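Local atomic coordinates of dihydropteridine reductase (Dictyostelium discoideum, PDB entry 3ORF), a protein that uses NADH or NADPH to reduce quinonoid dihydropteridine, probably keeping up the supply of the tetrahydrobiopterin that aromatic amino acid hydroxylases need. Residues Lys45-Ile50 against Val88-Cys93; Ile25-Gly30 against Glu37-Phe42; Ala60-Thr65 against Asn82-Lys87. All coordinates share one frame; numbering follows the deposited sequence.

Contact 1 (Lys45-Ile50 against Val88-Cys93); sequences KSWNTI and VDTFVC
The indole of W47 brings the far end of its six-membered ring up to D89 and T90. CZ3 of W47 lies 3.8 Å from OG1 of T90 and 3.9 Å from CB of D89, and CH2 of the same ring is just as near both, so two neighbouring ring carbons share two partners. With CG anti to its own carbonyl carbon (chi1 -80°), W47 swings its ring across toward D89, where the chain turns a corner. The planes of the indole and the D89 carboxylate are 80° apart. The methylene of D89 makes the contact, while its oxygens bond to N24 and N135. OG1 of T90, a buried residue, is hydrogen-bonded to OG of S224. F42 meets the W47 ring edge-to-face and F221 packs against it too, so this end of the contact is dense. Replacing W47 by an alanine would probably open a gap beside D89 and T90 and leave F42 without its ring partner in segment 45-50. The other end is looser: a single pair of methyls, CD1 of I50 and CG1 of V88, stands 4.3 Å apart, with no hydrogen bond between the segments. Solvent lies on the side of K45 and S46, where S46, at positive phi, is the C-prime residue of the Schellman motif ending helix 33-44. Strand 24-28 runs between the two segments and bonds to both backbones, the central strand order of a Rossmann fold.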
loop_
_atom_site.group_PDB
_atom_site.type_symbol
_atom_site.label_atom_id
_atom_site.label_comp_id
_atom_site.label_asym_id
_atom_site.label_seq_id
_atom_site.Cartn_x
_atom_site.Cartn_y
_atom_site.Cartn_z
ATOM N N LYS A 45 -31.639 -4.347 14.049
ATOM C CA LYS A 45 -32.555 -3.784 13.047
ATOM C C LYS A 45 -33.071 -4.912 12.146
ATOM O O LYS A 45 -33.602 -4.690 11.063
ATOM C CB LYS A 45 -31.818 -2.680 12.253
ATOM C CG LYS A 45 -31.447 -1.457 13.130
ATOM C CD LYS A 45 -32.678 -0.552 13.364
ATOM C CE LYS A 45 -32.292 0.706 14.125
ATOM N NZ LYS A 45 -32.056 0.403 15.544
ATOM N N SER A 46 -32.879 -6.144 12.615
ATOM C CA SER A 46 -33.363 -7.343 11.943
ATOM C C SER A 46 -32.696 -7.674 10.598
ATOM O O SER A 46 -33.325 -8.296 9.770
ATOM C CB SER A 46 -34.914 -7.332 11.830
ATOM O OG SER A 46 -35.514 -7.109 13.116
ATOM N N TRP A 47 -31.433 -7.267 10.378
ATOM C CA TRP A 47 -30.690 -7.770 9.243
ATOM C C TRP A 47 -30.089 -9.111 9.640
ATOM O O TRP A 47 -29.816 -9.392 10.803
ATOM C CB TRP A 47 -29.567 -6.790 8.822
ATOM C CG TRP A 47 -30.028 -5.613 7.981
ATOM C CD1 TRP A 47 -31.087 -4.828 8.196
ATOM C CD2 TRP A 47 -29.384 -5.115 6.803
ATOM N NE1 TRP A 47 -31.204 -3.873 7.214
ATOM C CE2 TRP A 47 -30.159 -4.026 6.337
ATOM C CE3 TRP A 47 -28.263 -5.519 6.079
ATOM C CZ2 TRP A 47 -29.834 -3.298 5.178
ATOM C CZ3 TRP A 47 -27.928 -4.821 4.914
ATOM C CH2 TRP A 47 -28.726 -3.711 4.476
ATOM N N ASN A 48 -29.850 -9.932 8.645
ATOM C CA ASN A 48 -29.106 -11.127 8.822
ATOM C C ASN A 48 -27.603 -10.701 8.762
ATOM O O ASN A 48 -27.174 -9.926 7.870
ATOM C CB ASN A 48 -29.518 -12.021 7.676
ATOM C CG ASN A 48 -29.228 -13.454 7.919
ATOM O OD1 ASN A 48 -28.232 -13.971 7.421
ATOM N ND2 ASN A 48 -30.098 -14.131 8.680
ATOM N N THR A 49 -26.821 -11.177 9.736
ATOM C CA THR A 49 -25.411 -10.807 9.868
ATOM C C THR A 49 -24.446 -11.967 9.628
ATOM O O THR A 49 -24.712 -13.085 10.068
ATOM C CB THR A 49 -25.137 -10.289 11.270
ATOM O OG1 THR A 49 -25.466 -11.314 12.227
ATOM C CG2 THR A 49 -25.944 -9.042 11.528
ATOM N N ILE A 50 -23.321 -11.698 8.961
ATOM C CA ILE A 50 -22.298 -12.718 8.704
ATOM C C ILE A 50 -20.920 -12.143 9.058
ATOM O O ILE A 50 -20.633 -10.964 8.723
ATOM C CB ILE A 50 -22.262 -13.122 7.258
ATOM C CG1 ILE A 50 -23.592 -13.728 6.834
ATOM C CG2 ILE A 50 -21.171 -14.120 7.032
ATOM C CD1 ILE A 50 -23.953 -13.319 5.505
ATOM N N VAL A 88 -24.872 -10.312 -0.479
ATOM C CA VAL A 88 -24.947 -9.366 0.615
ATOM C C VAL A 88 -25.239 -7.985 0.144
ATOM O O VAL A 88 -24.791 -7.597 -0.931
ATOM C CB VAL A 88 -23.728 -9.446 1.630
ATOM C CG1 VAL A 88 -23.377 -10.917 2.018
ATOM C CG2 VAL A 88 -22.528 -8.756 1.164
ATOM N N ASP A 89 -26.028 -7.264 0.917
ATOM C CA ASP A 89 -26.428 -5.916 0.536
ATOM C C ASP A 89 -25.444 -4.819 1.015
ATOM O O ASP A 89 -25.432 -3.699 0.456
ATOM C CB ASP A 89 -27.796 -5.626 1.150
ATOM C CG ASP A 89 -28.915 -6.585 0.612
ATOM O OD1 ASP A 89 -29.329 -7.571 1.336
ATOM O OD2 ASP A 89 -29.307 -6.405 -0.543
ATOM N N THR A 90 -24.746 -5.114 2.117
ATOM C CA THR A 90 -23.745 -4.282 2.676
ATOM C C THR A 90 -22.541 -5.143 3.098
ATOM O O THR A 90 -22.699 -6.179 3.779
ATOM C CB THR A 90 -24.248 -3.575 3.905
ATOM O OG1 THR A 90 -25.228 -2.604 3.525
ATOM C CG2 THR A 90 -23.079 -2.897 4.619
ATOM N N PHE A 91 -21.348 -4.721 2.667
ATOM C CA PHE A 91 -20.107 -5.360 3.091
ATOM C C PHE A 91 -19.281 -4.338 3.850
ATOM O O PHE A 91 -19.195 -3.170 3.421
ATOM C CB PHE A 91 -19.305 -5.881 1.896
ATOM C CG PHE A 91 -17.910 -6.282 2.274
ATOM C CD1 PHE A 91 -17.651 -7.561 2.778
ATOM C CD2 PHE A 91 -16.855 -5.339 2.246
ATOM C CE1 PHE A 91 -16.369 -7.909 3.237
ATOM C CE2 PHE A 91 -15.560 -5.697 2.656
ATOM C CZ PHE A 91 -15.331 -7.023 3.158
ATOM N N VAL A 92 -18.704 -4.706 4.983
ATOM C CA VAL A 92 -17.857 -3.741 5.753
ATOM C C VAL A 92 -16.569 -4.406 6.129
ATOM O O VAL A 92 -16.579 -5.507 6.676
ATOM C CB VAL A 92 -18.527 -3.315 7.055
ATOM C CG1 VAL A 92 -17.563 -2.356 7.877
ATOM C CG2 VAL A 92 -19.849 -2.610 6.764
ATOM N N CYS A 93 -15.432 -3.814 5.808
ATOM C CA CYS A 93 -14.226 -4.398 6.373
ATOM C C CYS A 93 -13.801 -3.636 7.609
ATOM O O CYS A 93 -13.473 -2.410 7.572
ATOM C CB CYS A 93 -13.096 -4.424 5.355
ATOM S SG CYS A 93 -11.451 -4.891 6.001
#

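Contact 2 (Ile25-Gly30 against Glu37-Phe42); sequences ILVLGG and EVVKFF. With NAD (nicotinamide-adenine-dinucleotide), chain E.
Within 37-42 of helix 33-44, V38 is the first residue to meet segment 25-30. Its CG1, held anti to the backbone N (chi1 179°), points at the sheet and touches CD1 of I25 at 3.6 Å, with CG2 of V27 farther off at 4.1 Å. V39, one residue on, offers its other branch: CG2 lies 4.1 Å from CG2 of V27 and 4.2 Å from the carbonyl O of G30, where the chain leaves the strand through a type II turn. A side chain at G30 would run into O of V27, and G29 has backbone angles that favour glycine. F42, a turn after V38, closes the row. CD1 of I25 sits 3.5 Å above the centre of the F42 ring, only 4° off its normal, in a CH-pi contact, while CG2 of I25 presses on CD2 of that ring at 3.5 Å. CD1 of the extended I25 chain thus touches both V38 and the face of F42, and F221 meets the same ring edge-to-face. Strand and helix run nearly antiparallel, at 166°, with axes 9.4 Å apart. At the end of the strand, CD1 of L28 reaches C2A of the NAD adenine at 3.6 Å, and A33 and L34 at the helix start hydrogen-bond to the dinucleotide through their backbone N. Without any hydrogen bond across it, the interface between strand and helix in this beta-alpha-beta unit rests on methyl-methyl and methyl-ring packing.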
loop_
_atom_site.group_PDB
_atom_site.type_symbol
_atom_site.label_atom_id
_atom_site.label_comp_id
_atom_site.label_asym_id
_atom_site.label_seq_id
_atom_site.Cartn_x
_atom_site.Cartn_y
_atom_site.Cartn_z
ATOM N N ILE A 25 -25.824 -8.392 5.827
ATOM C CA ILE A 25 -24.585 -7.650 5.912
ATOM C C ILE A 25 -23.431 -8.584 6.239
ATOM O O ILE A 25 -23.538 -9.427 7.124
ATOM C CB ILE A 25 -24.669 -6.454 6.909
ATOM C CG1 ILE A 25 -23.271 -5.826 7.090
ATOM C CG2 ILE A 25 -25.201 -6.885 8.257
ATOM C CD1 ILE A 25 -23.200 -4.685 8.161
ATOM N N LEU A 26 -22.317 -8.407 5.554
ATOM C CA LEU A 26 -21.128 -9.196 5.811
ATOM C C LEU A 26 -19.971 -8.372 6.303
ATOM O O LEU A 26 -19.700 -7.293 5.765
ATOM C CB LEU A 26 -20.720 -9.899 4.542
ATOM C CG LEU A 26 -19.305 -10.421 4.431
ATOM C CD1 LEU A 26 -19.164 -11.515 5.338
ATOM C CD2 LEU A 26 -19.235 -11.038 3.075
ATOM N N VAL A 27 -19.287 -8.844 7.336
ATOM C CA VAL A 27 -18.306 -8.010 8.014
ATOM C C VAL A 27 -16.978 -8.774 8.196
ATOM O O VAL A 27 -16.952 -9.787 8.912
ATOM C CB VAL A 27 -18.789 -7.540 9.398
ATOM C CG1 VAL A 27 -17.732 -6.597 10.035
ATOM C CG2 VAL A 27 -20.201 -6.882 9.356
ATOM N N LEU A 28 -15.914 -8.290 7.538
ATOM C CA LEU A 28 -14.578 -8.913 7.623
ATOM C C LEU A 28 -14.004 -8.199 8.813
ATOM O O LEU A 28 -14.170 -6.961 8.918
ATOM C CB LEU A 28 -13.763 -8.619 6.331
ATOM C CG LEU A 28 -12.357 -9.221 6.225
ATOM C CD1 LEU A 28 -12.480 -10.803 6.293
ATOM C CD2 LEU A 28 -11.615 -8.751 4.894
ATOM N N GLY A 29 -13.404 -8.940 9.762
ATOM C CA GLY A 29 -13.047 -8.308 11.012
ATOM C C GLY A 29 -14.249 -8.330 11.932
ATOM O O GLY A 29 -14.336 -7.551 12.918
ATOM N N GLY A 30 -15.221 -9.170 11.577
ATOM C CA GLY A 30 -16.444 -9.271 12.363
ATOM C C GLY A 30 -16.326 -9.592 13.849
ATOM O O GLY A 30 -17.309 -9.446 14.567
ATOM N N GLU A 37 -19.491 -4.483 17.014
ATOM C CA GLU A 37 -20.553 -3.505 17.197
ATOM C C GLU A 37 -21.415 -3.349 15.917
ATOM O O GLU A 37 -22.623 -3.212 16.002
ATOM C CB GLU A 37 -20.008 -2.158 17.644
ATOM C CG GLU A 37 -21.081 -1.034 17.809
ATOM C CD GLU A 37 -22.271 -1.376 18.745
ATOM O OE1 GLU A 37 -22.053 -1.871 19.894
ATOM O OE2 GLU A 37 -23.440 -1.110 18.314
ATOM N N VAL A 38 -20.801 -3.403 14.735
ATOM C CA VAL A 38 -21.587 -3.387 13.481
ATOM C C VAL A 38 -22.520 -4.611 13.425
ATOM O O VAL A 38 -23.659 -4.560 12.906
ATOM C CB VAL A 38 -20.660 -3.314 12.222
ATOM C CG1 VAL A 38 -21.476 -3.323 10.950
ATOM C CG2 VAL A 38 -19.809 -2.020 12.263
ATOM N N VAL A 39 -22.053 -5.735 13.925
ATOM C CA VAL A 39 -22.901 -6.946 13.805
ATOM C C VAL A 39 -24.096 -6.765 14.758
ATOM O O VAL A 39 -25.269 -6.929 14.358
ATOM C CB VAL A 39 -22.117 -8.231 14.139
ATOM C CG1 VAL A 39 -23.089 -9.414 14.387
ATOM C CG2 VAL A 39 -21.124 -8.545 13.014
ATOM N N LYS A 40 -23.781 -6.346 15.982
ATOM C CA LYS A 40 -24.778 -6.189 17.029
ATOM C C LYS A 40 -25.862 -5.204 16.567
ATOM O O LYS A 40 -27.058 -5.498 16.686
ATOM C CB LYS A 40 -24.131 -5.697 18.330
ATOM C CG LYS A 40 -24.790 -6.117 19.608
ATOM C CD LYS A 40 -24.982 -4.922 20.566
ATOM C CE LYS A 40 -23.946 -4.845 21.688
ATOM N NZ LYS A 40 -24.511 -4.230 22.992
ATOM N N PHE A 41 -25.445 -4.042 16.054
ATOM C CA PHE A 41 -26.393 -3.031 15.643
ATOM C C PHE A 41 -27.226 -3.509 14.436
ATOM O O PHE A 41 -28.454 -3.297 14.381
ATOM C CB PHE A 41 -25.669 -1.707 15.287
ATOM C CG PHE A 41 -26.600 -0.556 15.092
ATOM C CD1 PHE A 41 -26.870 0.331 16.144
ATOM C CD2 PHE A 41 -27.267 -0.377 13.858
ATOM C CE1 PHE A 41 -27.809 1.440 15.944
ATOM C CE2 PHE A 41 -28.171 0.706 13.656
ATOM C CZ PHE A 41 -28.444 1.608 14.710
ATOM N N PHE A 42 -26.593 -4.134 13.458
ATOM C CA PHE A 42 -27.425 -4.599 12.335
ATOM C C PHE A 42 -28.441 -5.637 12.748
ATOM O O PHE A 42 -29.596 -5.555 12.344
ATOM C CB PHE A 42 -26.620 -5.030 11.122
ATOM C CG PHE A 42 -26.228 -3.852 10.224
ATOM C CD1 PHE A 42 -25.359 -2.833 10.707
ATOM C CD2 PHE A 42 -26.702 -3.765 8.927
ATOM C CE1 PHE A 42 -24.977 -1.753 9.914
ATOM C CE2 PHE A 42 -26.311 -2.669 8.081
ATOM C CZ PHE A 42 -25.476 -1.636 8.595
HETATM P PA NAD E . -9.593 -4.818 16.727
HETATM O O1A NAD E . -8.171 -5.223 16.874
HETATM O O2A NAD E . -10.566 -5.024 17.836
HETATM O O5B NAD E . -10.210 -5.751 15.525
HETATM C C5B NAD E . -9.681 -6.002 14.274
HETATM C C4B NAD E . -10.229 -7.377 13.852
HETATM O O4B NAD E . -9.639 -7.662 12.550
HETATM C C3B NAD E . -9.673 -8.469 14.805
HETATM O O3B NAD E . -10.688 -9.416 15.043
HETATM C C2B NAD E . -8.659 -9.224 13.969
HETATM O O2B NAD E . -8.647 -10.623 14.296
HETATM C C1B NAD E . -9.250 -9.033 12.557
HETATM N N9A NAD E . -8.262 -9.117 11.445
HETATM C C8A NAD E . -7.001 -8.613 11.484
HETATM N N7A NAD E . -6.455 -8.836 10.278
HETATM C C5A NAD E . -7.344 -9.512 9.487
HETATM C C6A NAD E . -7.336 -10.020 8.150
HETATM N N6A NAD E . -6.225 -9.956 7.376
HETATM N N1A NAD E . -8.451 -10.632 7.656
HETATM C C2A NAD E . -9.525 -10.772 8.423
HETATM N N3A NAD E . -9.556 -10.299 9.687
HETATM C C4A NAD E . -8.488 -9.695 10.253
HETATM O O3 NAD E . -9.539 -3.338 16.192
HETATM P PN NAD E . -10.616 -2.243 16.192
HETATM O O1N NAD E . -10.229 -1.381 17.354
HETATM O O2N NAD E . -12.023 -2.778 15.967
HETATM O O5D NAD E . -10.285 -1.364 14.869
HETATM C C5D NAD E . -10.994 -1.528 13.633
HETATM C C4D NAD E . -10.312 -0.719 12.512
HETATM O O4D NAD E . -9.981 0.609 12.999
HETATM C C3D NAD E . -8.995 -1.276 11.958
HETATM O O3D NAD E . -9.153 -1.318 10.496
HETATM C C2D NAD E . -7.938 -0.229 12.338
HETATM O O2D NAD E . -6.929 -0.266 11.317
HETATM C C1D NAD E . -8.840 1.015 12.180
HETATM N N1N NAD E . -8.560 2.505 12.407
HETATM C C2N NAD E . -8.603 3.182 13.705
HETATM C C3N NAD E . -8.335 4.595 13.733
HETATM C C7N NAD E . -8.358 5.456 15.026
HETATM O O7N NAD E . -7.453 6.287 15.230
HETATM N N7N NAD E . -9.441 5.265 15.809
HETATM C C4N NAD E . -8.070 5.299 12.533
HETATM C C5N NAD E . -8.066 4.639 11.298
HETATM C C6N NAD E . -8.304 3.275 11.244
#

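Contact 3 (Ala60-Thr65 against Asn82-Lys87)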
loop_
_atom_site.group_PDB
_atom_site.type_symbol
_atom_site.label_atom_id
_atom_site.label_comp_id
_atom_site.label_asym_id
_atom_site.label_seq_id
_atom_site.Cartn_x
_atom_site.Cartn_y
_atom_site.Cartn_z
ATOM N N ALA A 60 -23.096 -13.392 15.773
ATOM C CA ALA A 60 -23.552 -13.280 14.407
ATOM C C ALA A 60 -24.336 -14.519 13.985
ATOM O O ALA A 60 -24.129 -15.636 14.520
ATOM C CB ALA A 60 -22.381 -13.072 13.482
ATOM N N ASP A 61 -25.202 -14.307 12.985
ATOM C CA ASP A 61 -26.091 -15.337 12.470
ATOM C C ASP A 61 -25.284 -16.369 11.710
ATOM O O ASP A 61 -25.584 -17.562 11.763
ATOM C CB ASP A 61 -27.290 -14.724 11.674
ATOM C CG ASP A 61 -28.165 -13.815 12.575
ATOM O OD1 ASP A 61 -28.495 -14.229 13.732
ATOM O OD2 ASP A 61 -28.468 -12.663 12.186
ATOM N N HIS A 62 -24.244 -15.915 11.024
ATOM C CA HIS A 62 -23.310 -16.855 10.452
ATOM C C HIS A 62 -21.907 -16.375 10.736
ATOM O O HIS A 62 -21.603 -15.198 10.537
ATOM C CB HIS A 62 -23.480 -16.943 8.951
ATOM C CG HIS A 62 -24.823 -17.415 8.497
ATOM N ND1 HIS A 62 -25.094 -18.743 8.230
ATOM C CD2 HIS A 62 -25.950 -16.729 8.186
ATOM C CE1 HIS A 62 -26.338 -18.855 7.798
ATOM N NE2 HIS A 62 -26.879 -17.646 7.756
ATOM N N SER A 63 -21.036 -17.273 11.172
ATOM C CA SER A 63 -19.673 -16.852 11.507
ATOM C C SER A 63 -18.659 -17.799 10.872
ATOM O O SER A 63 -18.791 -19.023 10.998
ATOM C CB SER A 63 -19.488 -16.745 13.040
ATOM O OG SER A 63 -18.121 -16.652 13.400
ATOM N N PHE A 64 -17.647 -17.231 10.216
ATOM C CA PHE A 64 -16.618 -18.018 9.545
ATOM C C PHE A 64 -15.242 -17.631 10.051
ATOM O O PHE A 64 -14.978 -16.467 10.382
ATOM C CB PHE A 64 -16.669 -17.860 8.024
ATOM C CG PHE A 64 -17.943 -18.377 7.406
ATOM C CD1 PHE A 64 -19.022 -17.518 7.183
ATOM C CD2 PHE A 64 -18.080 -19.724 7.083
ATOM C CE1 PHE A 64 -20.204 -17.968 6.654
ATOM C CE2 PHE A 64 -19.280 -20.195 6.531
ATOM C CZ PHE A 64 -20.353 -19.317 6.322
ATOM N N THR A 65 -14.355 -18.606 10.042
ATOM C CA THR A 65 -13.044 -18.463 10.556
ATOM C C THR A 65 -12.118 -18.632 9.365
ATOM O O THR A 65 -12.401 -19.478 8.467
ATOM C CB THR A 65 -12.842 -19.533 11.632
ATOM O OG1 THR A 65 -12.401 -18.906 12.809
ATOM C CG2 THR A 65 -11.927 -20.727 11.200
ATOM N N ASN A 82 -21.006 -18.796 -0.720
ATOM C CA ASN A 82 -21.612 -18.914 -2.055
ATOM C C ASN A 82 -22.486 -20.177 -2.123
ATOM O O ASN A 82 -23.699 -20.080 -2.345
ATOM C CB ASN A 82 -20.492 -18.978 -3.111
ATOM C CG ASN A 82 -20.840 -18.257 -4.387
ATOM O OD1 ASN A 82 -20.663 -17.038 -4.505
ATOM N ND2 ASN A 82 -21.325 -19.014 -5.365
ATOM N N SER A 83 -21.872 -21.344 -1.897
ATOM C CA SER A 83 -22.609 -22.626 -1.802
ATOM C C SER A 83 -23.735 -22.653 -0.734
ATOM O O SER A 83 -24.445 -23.619 -0.648
ATOM C CB SER A 83 -21.633 -23.796 -1.581
ATOM O OG SER A 83 -21.298 -23.999 -0.199
ATOM N N LYS A 84 -23.874 -21.595 0.074
ATOM C CA LYS A 84 -25.005 -21.440 1.011
ATOM C C LYS A 84 -26.059 -20.498 0.420
ATOM O O LYS A 84 -27.024 -20.129 1.079
ATOM C CB LYS A 84 -24.512 -20.866 2.354
ATOM C CG LYS A 84 -24.005 -21.910 3.315
ATOM C CD LYS A 84 -23.352 -21.272 4.522
ATOM C CE LYS A 84 -23.784 -21.914 5.857
ATOM N NZ LYS A 84 -23.643 -23.414 5.938
ATOM N N SER A 85 -25.822 -20.056 -0.812
ATOM C CA SER A 85 -26.736 -19.170 -1.527
ATOM C C SER A 85 -26.952 -17.717 -0.994
ATOM O O SER A 85 -27.937 -17.059 -1.346
ATOM C CB SER A 85 -28.091 -19.869 -1.764
ATOM O OG SER A 85 -28.822 -19.195 -2.764
ATOM N N ILE A 86 -26.052 -17.173 -0.208
ATOM C CA ILE A 86 -26.347 -15.809 0.254
ATOM C C ILE A 86 -25.554 -14.760 -0.531
ATOM O O ILE A 86 -24.401 -15.001 -0.927
ATOM C CB ILE A 86 -26.185 -15.645 1.793
ATOM C CG1 ILE A 86 -24.886 -16.298 2.291
ATOM C CG2 ILE A 86 -27.369 -16.315 2.568
ATOM C CD1 ILE A 86 -23.675 -15.330 2.257
ATOM N N LYS A 87 -26.190 -13.631 -0.794
ATOM C CA LYS A 87 -25.509 -12.484 -1.386
ATOM C C LYS A 87 -25.684 -11.353 -0.408
ATOM O O LYS A 87 -26.570 -11.422 0.443
ATOM C CB LYS A 87 -26.144 -12.118 -2.732
ATOM C CG LYS A 87 -25.951 -13.165 -3.812
ATOM C CD LYS A 87 -24.460 -13.452 -4.059
ATOM C CE LYS A 87 -24.216 -14.187 -5.385
ATOM N NZ LYS A 87 -22.915 -14.904 -5.326
#
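K84 reaches across to H62 and F64 at one margin of the Rossmann sheet, where strand 62-65 is the outermost strand on its side within the chain and helix 71-82 gives way to the loop leading to strand 88-93. Apolar contact comes first. The aliphatic part of the lysine does the touching: CD of K84 lies 4.0 Å from CZ of F64, near the plane of the phenyl ring and at its edge, the two side chains sliding past each other in opposite directions. V77, K80 and I81 of helix 71-82 also touch F64. I86 turns toward the strand from the same loop, but it packs on I81 and I50. Contact with the imidazole is slighter. CE of K84 approaches ND1 of H62 at 4.2 Å, obliquely to the ring, and the two side chains are inclined to each other. Polar interaction between the segments is absent: no hydrogen bond joins them, and any repulsion between the ammonium and a protonated imidazole would depend on a histidine charge that is not seen. The backbone gives each side its own support. H62 and F64, two residues apart in the strand, both point toward the loop; their backbones bond to T49, S51 and D53 of strand 48-53. The loop is shaped by a type I turn from N82 to S85, with N of S85 bonded to O of N82, and by a Schellman motif in which S85 has positive phi. This is a surface contact in which an exposed lysine lies against the edge strand. K84 is bent at chi3 (135°) and chi4 (52°), and its NZ ends 5.4 Å from ND1 of H62.

In the fold
From the N terminus, strand 24-28 turns into helix 33-44, and contact 2 closes that short loop first. It is complete before contact 1 opens at 45-50, so the two stand in series. Contact 1 spans the longer loop to 88-93, and contact 3 is nested inside it, joining 60-65 to 82-87. Strand 24-28 lies between strands 48-53 and 88-93 and hydrogen-bonds to both, through V27 N to I50 O and L26 N to T90 O, which links contacts 1 and 2. Strand 62-65 adds to the far side of 48-53, where H62 N meets T49 O. V39 CG1 also packs on A60 CB, bringing contact 2 against contact 3.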